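Long-range contacts in serine-rich Repeat Adhesion Glycoprotein (Srr1) (Streptococcus agalactiae, PDB 4MBO), which binds fibrinogen as a serine-rich repeat surface glycoprotein of the bacterium and so probably helps it adhere to its host: residues 208-213 against 270-275; 228-233 against 260-265. One frame throughout, in Å; residues are numbered along the deposited sequence. Where two conformers were deposited one is given.

Contact 1 of 2, residues 208-213 against 270-275; sequences NLYTII and TIDWKT
Asn208 reaches Asp272 with its amide: ND2 donates to the syn lone pair of Asp272 OD1 at 3.0 Å, the amide and carboxylate planes turned 45° against each other. The same OD1 closes an Asx turn by taking Lys274 N from above the carboxylate plane, and these two bonds hold the carboxylate's rotation. Leu209 uses both backbone polar atoms, N giving to Thr275 O and O receiving from Trp273 N. Tyr210 stands beside Asp272 in a non-hydrogen-bonded pair; Asp272 OD1 lies over one face of the Tyr210 ring, toward the rim, and the planes differ by 26°. Water 1 bridges the polar ends, 2.8 Å from Tyr210 OH and donating to Asp272 OD2. On the other side of the sheet, Thr211 forms the hydrogen-bonded pair with Ile271, its N and O both used. Its OG1 sits anti to the carbonyl carbon (chi1 -75°), where Trp273 NE1 meets it in the indole plane at 2.9 Å; the hydroxyl also bonds to Thr300 O, so two partners fix it. Thr211 and Trp273 both pack on Ile193 of strand 186-202. Ile212 lies alongside Thr270, Ile212 CD1 to Thr270 CG2 a tight 3.4 Å. The pairing is that of adjacent antiparallel strands, 210-215 and 269-272, in a five-stranded sheet of the adhesin domain.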
# COMPACT_ATOMS: atom_id res chain seq x y z
N ASN A 208 -10.07 5.59 31.43
CA ASN A 208 -10.38 4.74 30.29
C ASN A 208 -9.24 4.68 29.28
O ASN A 208 -8.36 5.55 29.24
CB ASN A 208 -11.60 5.27 29.53
CG ASN A 208 -12.92 5.05 30.23
OD1 ASN A 208 -13.01 4.36 31.25
ND2 ASN A 208 -13.98 5.61 29.66
N LEU A 209 -9.32 3.67 28.42
CA LEU A 209 -8.46 3.59 27.25
C LEU A 209 -9.03 4.56 26.18
O LEU A 209 -10.25 4.62 25.97
CB LEU A 209 -8.47 2.18 26.70
CG LEU A 209 -7.80 1.12 27.59
CD1 LEU A 209 -8.37 -0.27 27.23
CD2 LEU A 209 -6.29 1.18 27.44
N TYR A 210 -8.14 5.32 25.57
CA TYR A 210 -8.45 6.25 24.48
C TYR A 210 -7.52 6.01 23.30
O TYR A 210 -6.43 5.44 23.44
CB TYR A 210 -8.27 7.72 24.89
CG TYR A 210 -9.19 8.26 25.93
CD1 TYR A 210 -8.95 8.02 27.28
CD2 TYR A 210 -10.27 9.08 25.60
CE1 TYR A 210 -9.77 8.54 28.26
CE2 TYR A 210 -11.12 9.58 26.59
CZ TYR A 210 -10.85 9.31 27.91
OH TYR A 210 -11.64 9.80 28.94
N THR A 211 -7.98 6.40 22.13
CA THR A 211 -7.13 6.48 20.93
C THR A 211 -7.11 7.93 20.45
O THR A 211 -8.15 8.53 20.24
CB THR A 211 -7.55 5.53 19.82
OG1 THR A 211 -7.15 4.22 20.18
CG2 THR A 211 -6.91 5.92 18.49
N ILE A 212 -5.90 8.50 20.39
CA ILE A 212 -5.69 9.82 19.88
C ILE A 212 -4.96 9.66 18.53
O ILE A 212 -3.99 8.89 18.39
CB ILE A 212 -4.77 10.66 20.78
CG1 ILE A 212 -5.16 10.61 22.27
CG2 ILE A 212 -4.71 12.09 20.23
CD1 ILE A 212 -6.59 10.85 22.54
N ILE A 213 -5.45 10.40 17.54
CA ILE A 213 -4.84 10.46 16.21
C ILE A 213 -4.49 11.92 16.00
O ILE A 213 -5.34 12.81 16.14
CB ILE A 213 -5.81 9.95 15.14
CG1 ILE A 213 -6.02 8.43 15.36
CG2 ILE A 213 -5.26 10.24 13.74
CD1 ILE A 213 -7.24 7.87 14.70
N THR A 270 -9.92 12.34 19.05
CA THR A 270 -9.86 11.63 20.29
C THR A 270 -11.08 10.72 20.42
O THR A 270 -12.22 11.16 20.38
CB THR A 270 -9.88 12.61 21.50
OG1 THR A 270 -8.75 13.50 21.41
CG2 THR A 270 -9.79 11.85 22.81
N ILE A 271 -10.81 9.42 20.53
CA ILE A 271 -11.82 8.38 20.68
C ILE A 271 -11.74 7.77 22.06
O ILE A 271 -10.72 7.19 22.41
CB ILE A 271 -11.60 7.24 19.66
CG1 ILE A 271 -11.69 7.80 18.24
CG2 ILE A 271 -12.66 6.17 19.84
CD1 ILE A 271 -11.05 6.91 17.18
N ASP A 272 -12.83 7.87 22.83
CA ASP A 272 -12.95 7.25 24.16
C ASP A 272 -13.50 5.83 23.93
O ASP A 272 -14.59 5.67 23.38
CB ASP A 272 -13.96 8.06 24.97
CG ASP A 272 -14.17 7.57 26.39
OD1 ASP A 272 -13.66 6.50 26.81
OD2 ASP A 272 -14.93 8.31 27.10
N TRP A 273 -12.73 4.81 24.32
CA TRP A 273 -13.19 3.43 24.18
C TRP A 273 -14.22 3.01 25.24
O TRP A 273 -14.73 1.90 25.20
CB TRP A 273 -12.03 2.46 24.08
CG TRP A 273 -11.19 2.71 22.87
CD1 TRP A 273 -9.89 3.13 22.86
CD2 TRP A 273 -11.56 2.54 21.49
NE1 TRP A 273 -9.43 3.22 21.57
CE2 TRP A 273 -10.46 2.92 20.71
CE3 TRP A 273 -12.74 2.15 20.84
CZ2 TRP A 273 -10.48 2.89 19.31
CZ3 TRP A 273 -12.77 2.15 19.43
CH2 TRP A 273 -11.65 2.50 18.70
N LYS A 274 -14.47 3.90 26.18
CA LYS A 274 -15.56 3.72 27.17
C LYS A 274 -15.35 2.56 28.12
O LYS A 274 -16.34 2.02 28.69
CB LYS A 274 -16.91 3.57 26.49
CG LYS A 274 -17.25 4.63 25.47
CD LYS A 274 -18.66 4.40 24.97
CE LYS A 274 -18.97 5.19 23.72
NZ LYS A 274 -18.78 6.66 23.84
N THR A 275 -14.09 2.20 28.31
CA THR A 275 -13.70 1.11 29.21
C THR A 275 -12.25 1.21 29.52
O THR A 275 -11.50 1.86 28.79
CB THR A 275 -13.97 -0.29 28.59
OG1 THR A 275 -13.63 -1.32 29.54
CG2 THR A 275 -13.20 -0.47 27.29
O HOH W 1 -14.47 9.77 29.17

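Contact 2 of 2, residues 228-233 against 260-265; sequences AEVKIL and YSYTND
Val230 CG2 meets the Tyr262 ring obliquely near its hydroxyl end, while Asn264 CB and water 3 lie in the ring plane at its edge. The ring of Tyr260 instead meets Trp273 and Tyr284 in edge-to-face contacts and offers only its CB and backbone to the strand across from it. This is packing between two beta-sheets of the adhesin domain: strand 229-235, paired with 283-290 in one sheet, faces 262-264, an edge strand of the five-stranded sheet. The segments run nearly opposite ways, 164° apart, and their alpha carbons stay well separated, with Val230 CA and Tyr262 CA 9.2 Å apart. The strands meet through side chains and bridging water.

The Val230 and Tyr262 side chains pass one another, pointing opposite ways. CG2 of the valine touches CZ of Tyr262 at 3.6 Å, and CB comes near CE2. Farther along the strand, Ile232 crosses Tyr260 at about a right angle, and its CD1 rests 3.6 Å from Tyr260 O and 4.0 Å from Tyr260 CB. Ile232 also touches Trp273, so its side chain contributes to the same aromatic cluster.

At the other end the polar groups are joined through solvent. Asn264 ND2 donates to water 3 and also bonds to Leu225 O, while its OD1 takes Gly266 N; the amide is thus tied at both of its polar atoms. Ala228 O receives a bond from water 3. Tyr262 OH has two water partners, lying 2.7 Å from both water 2 and water 3, and water 2 in turn accepts from Val230 N at 2.9 Å.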
# COMPACT_ATOMS: atom_id res chain seq x y z
N ALA A 228 -11.86 15.09 8.15
CA ALA A 228 -11.63 13.65 8.15
C ALA A 228 -12.93 12.87 8.11
O ALA A 228 -13.88 13.21 8.83
CB ALA A 228 -10.86 13.23 9.39
N GLU A 229 -12.92 11.82 7.28
CA GLU A 229 -14.00 10.82 7.24
C GLU A 229 -13.46 9.71 8.11
O GLU A 229 -12.36 9.22 7.89
CB GLU A 229 -14.24 10.33 5.82
CG GLU A 229 -14.54 11.46 4.86
CD GLU A 229 -14.86 11.03 3.45
OE1 GLU A 229 -14.43 9.95 2.99
OE2 GLU A 229 -15.53 11.84 2.78
N VAL A 230 -14.23 9.36 9.14
CA VAL A 230 -13.80 8.37 10.13
C VAL A 230 -14.77 7.21 10.20
O VAL A 230 -15.98 7.42 10.31
CB VAL A 230 -13.74 9.00 11.55
CG1 VAL A 230 -13.29 7.98 12.59
CG2 VAL A 230 -12.81 10.20 11.57
N LYS A 231 -14.23 6.00 10.14
CA LYS A 231 -15.01 4.77 10.24
C LYS A 231 -14.28 3.89 11.24
O LYS A 231 -13.05 3.81 11.23
CB LYS A 231 -15.12 4.04 8.88
CG LYS A 231 -15.92 2.74 8.92
CD LYS A 231 -16.30 2.17 7.53
CE LYS A 231 -15.08 1.78 6.71
NZ LYS A 231 -15.46 1.13 5.40
N ILE A 232 -15.04 3.25 12.14
CA ILE A 232 -14.49 2.37 13.17
C ILE A 232 -15.11 0.98 13.03
O ILE A 232 -16.35 0.83 13.02
CB ILE A 232 -14.73 2.92 14.59
CG1 ILE A 232 -14.32 4.38 14.66
CG2 ILE A 232 -14.04 2.05 15.63
CD1 ILE A 232 -14.56 5.04 15.99
N LEU A 233 -14.25 -0.02 12.90
CA LEU A 233 -14.65 -1.40 12.76
C LEU A 233 -14.13 -2.24 13.90
O LEU A 233 -13.10 -1.94 14.48
CB LEU A 233 -14.12 -1.99 11.43
CG LEU A 233 -14.42 -1.20 10.19
CD1 LEU A 233 -13.73 -1.82 8.99
CD2 LEU A 233 -15.91 -1.09 9.93
N TYR A 260 -18.88 4.72 19.13
CA TYR A 260 -17.71 5.41 19.68
C TYR A 260 -17.53 6.77 19.06
O TYR A 260 -16.74 6.94 18.13
CB TYR A 260 -16.46 4.57 19.48
CG TYR A 260 -16.54 3.25 20.16
CD1 TYR A 260 -16.33 3.16 21.53
CD2 TYR A 260 -16.83 2.09 19.47
CE1 TYR A 260 -16.45 1.96 22.19
CE2 TYR A 260 -16.93 0.89 20.11
CZ TYR A 260 -16.72 0.82 21.45
OH TYR A 260 -16.86 -0.37 22.10
N SER A 261 -18.25 7.72 19.60
CA SER A 261 -18.13 9.09 19.15
C SER A 261 -16.71 9.61 19.41
O SER A 261 -15.97 9.08 20.26
CB SER A 261 -19.16 9.96 19.84
OG SER A 261 -18.99 10.02 21.25
N TYR A 262 -16.35 10.65 18.70
CA TYR A 262 -15.03 11.20 18.84
C TYR A 262 -15.08 12.70 18.81
O TYR A 262 -16.05 13.30 18.31
CB TYR A 262 -14.12 10.66 17.74
CG TYR A 262 -14.50 11.07 16.32
CD1 TYR A 262 -14.06 12.28 15.77
CD2 TYR A 262 -15.31 10.26 15.51
CE1 TYR A 262 -14.44 12.69 14.48
CE2 TYR A 262 -15.69 10.66 14.22
CZ TYR A 262 -15.25 11.86 13.71
OH TYR A 262 -15.56 12.31 12.45
N THR A 263 -14.04 13.32 19.36
CA THR A 263 -13.87 14.76 19.27
C THR A 263 -12.80 15.03 18.22
O THR A 263 -11.94 14.17 17.94
CB THR A 263 -13.47 15.42 20.61
OG1 THR A 263 -12.27 14.85 21.09
CG2 THR A 263 -14.54 15.22 21.63
N ASN A 264 -12.87 16.20 17.61
CA ASN A 264 -11.92 16.54 16.54
C ASN A 264 -11.78 18.05 16.54
O ASN A 264 -12.73 18.78 16.18
CB ASN A 264 -12.45 16.04 15.20
CG ASN A 264 -11.56 16.35 14.03
OD1 ASN A 264 -10.54 17.01 14.17
ND2 ASN A 264 -11.95 15.86 12.84
N ASP A 265 -10.62 18.53 16.97
CA ASP A 265 -10.37 19.98 16.97
C ASP A 265 -9.60 20.44 15.74
O ASP A 265 -9.11 21.58 15.70
CB ASP A 265 -9.65 20.43 18.26
CG ASP A 265 -8.20 19.93 18.36
OD1 ASP A 265 -7.70 19.26 17.43
OD2 ASP A 265 -7.54 20.24 19.39
O HOH W 2 -16.31 11.12 10.09
O HOH W 3 -14.25 14.43 11.53

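Contacts 1 and 2 lie about 11 Å apart between centres and meet through neighbouring strands of one sheet: 269-272 pairs with 210-215 on one side and with 262-264 on the other. The direct tie is a probable backbone hydrogen bond, Thr270 N to Thr263 O at 2.9 Å, and Thr270 O packs against Tyr262 CB at 3.3 Å. Farther along, Trp273 O lies 3.5 Å from Tyr260 CE1. Contact 1 pairs two inner strands of the sheet, while contact 2 sets its edge strand against strand 229-235 of another sheet. Trp273 belongs to contact 1 yet also borders contact 2.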